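Local coordinates for peptidase M28 (PDB 3IIB), which binds two zinc ions and probably hydrolyses peptides as a metallo-dipeptidase or carboxypeptidase, at residues A[340-343]-A[348-351]. Sequence-based numbering, arbitrary orientation. Where two conformers were deposited one is given.
Sequences IDWR and AHSP
Trp-342 and His-349 carry the whole contact, an aromatic pair inside the beta-alpha-beta unit made by strand 337-343, helix 346-355 and strand 365-366 of the M28 peptidase domain. The chain leaves the strand, turns at once into the helix and brings His-349 back beside the indole; CA of Trp-342 and CA of His-349 are 7.3 Å apart. The side chains meet through carbon: CD1 of Trp-342 lies 3.9 Å from CD2 of His-349, close to the imidazole plane and at the edge of that ring. Seen from the indole, the approach is oblique; the ring planes are turned 69° to each other and the centroids of the His-349 imidazole and the five-membered ring of Trp-342 stand 5.8 Å apart. Packing is closer around the indole, which is buried between strand and helix residues. CG2 of Ile-340, on the same side of the strand, sits 3.6 Å above one face of the Trp-342 ring, toward the rim. Val-352 and Ile-353 of helix 346-355, Ala-388 of the adjoining strand, and Phe-426 and Met-430 of helix 413-432 add to this hydrophobic surround. The imidazole is the looser partner: His-349 is only partly buried. The site is away from the zinc ions; here the pair joins the central strand of the three-stranded sheet to the helix that crosses over to strand 365-366. In His-349 chi1 is -174°, which sets the ring opposite the backbone N and carries it out from the helix toward Trp-342. NE2 of His-349, 4.2 Å from CD1 of Trp-342, has its hydrogen bond with the backbone O of Gly-367, just past strand 365-366.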
# COMPACT_ATOMS: atom_id res chain seq x y z
N ILE A 340 -23.17 -21.45 1.37
CA ILE A 340 -23.15 -21.94 2.74
C ILE A 340 -22.88 -23.44 2.75
O ILE A 340 -23.62 -24.22 2.18
CB ILE A 340 -24.44 -21.61 3.52
CG1 ILE A 340 -24.65 -20.10 3.57
CG2 ILE A 340 -24.39 -22.27 4.97
CD1 ILE A 340 -25.99 -19.64 4.15
N ASP A 341 -21.77 -23.81 3.38
CA ASP A 341 -21.45 -25.19 3.63
C ASP A 341 -21.83 -25.54 5.09
O ASP A 341 -21.83 -24.67 5.98
CB ASP A 341 -19.96 -25.45 3.39
CG ASP A 341 -19.55 -25.30 1.96
OD1 ASP A 341 -20.33 -25.63 1.03
OD2 ASP A 341 -18.39 -24.87 1.73
N TRP A 342 -22.12 -26.84 5.30
CA TRP A 342 -22.67 -27.33 6.57
C TRP A 342 -21.81 -28.37 7.20
O TRP A 342 -21.02 -29.04 6.54
CB TRP A 342 -24.08 -27.92 6.36
CG TRP A 342 -25.03 -26.96 5.74
CD1 TRP A 342 -25.29 -26.80 4.40
CD2 TRP A 342 -25.81 -25.97 6.42
NE1 TRP A 342 -26.21 -25.80 4.21
CE2 TRP A 342 -26.53 -25.27 5.44
CE3 TRP A 342 -25.99 -25.62 7.75
CZ2 TRP A 342 -27.40 -24.25 5.76
CZ3 TRP A 342 -26.87 -24.62 8.06
CH2 TRP A 342 -27.56 -23.95 7.09
N ARG A 343 -22.02 -28.54 8.50
CA ARG A 343 -21.55 -29.71 9.23
C ARG A 343 -22.69 -30.11 10.13
O ARG A 343 -22.77 -29.67 11.29
CB ARG A 343 -20.29 -29.37 10.00
CG ARG A 343 -19.60 -30.55 10.58
CD ARG A 343 -18.82 -31.40 9.60
NE ARG A 343 -18.04 -32.35 10.40
CZ ARG A 343 -18.38 -33.62 10.65
NH1 ARG A 343 -19.48 -34.17 10.13
NH2 ARG A 343 -17.61 -34.38 11.45
N ALA A 348 -30.11 -34.09 7.99
CA ALA A 348 -30.37 -32.66 8.04
C ALA A 348 -29.86 -31.89 6.82
O ALA A 348 -30.25 -30.76 6.63
CB ALA A 348 -29.72 -32.07 9.28
N HIS A 349 -28.96 -32.46 6.01
CA HIS A 349 -28.26 -31.68 4.99
C HIS A 349 -29.21 -31.08 3.96
O HIS A 349 -29.18 -29.88 3.72
CB HIS A 349 -27.22 -32.53 4.29
CG HIS A 349 -26.36 -31.78 3.32
ND1 HIS A 349 -25.81 -32.38 2.21
CD2 HIS A 349 -25.89 -30.50 3.33
CE1 HIS A 349 -25.07 -31.50 1.56
NE2 HIS A 349 -25.10 -30.36 2.21
N SER A 350 -30.02 -31.90 3.29
CA SER A 350 -30.92 -31.35 2.30
C SER A 350 -31.92 -30.38 2.96
O SER A 350 -32.20 -29.34 2.41
CB SER A 350 -31.60 -32.46 1.52
OG SER A 350 -30.64 -33.18 0.78
N PRO A 351 -32.43 -30.72 4.17
CA PRO A 351 -33.34 -29.74 4.84
C PRO A 351 -32.74 -28.38 5.10
O PRO A 351 -33.41 -27.40 4.84
CB PRO A 351 -33.73 -30.45 6.16
CG PRO A 351 -33.80 -31.85 5.75
CD PRO A 351 -32.63 -32.06 4.74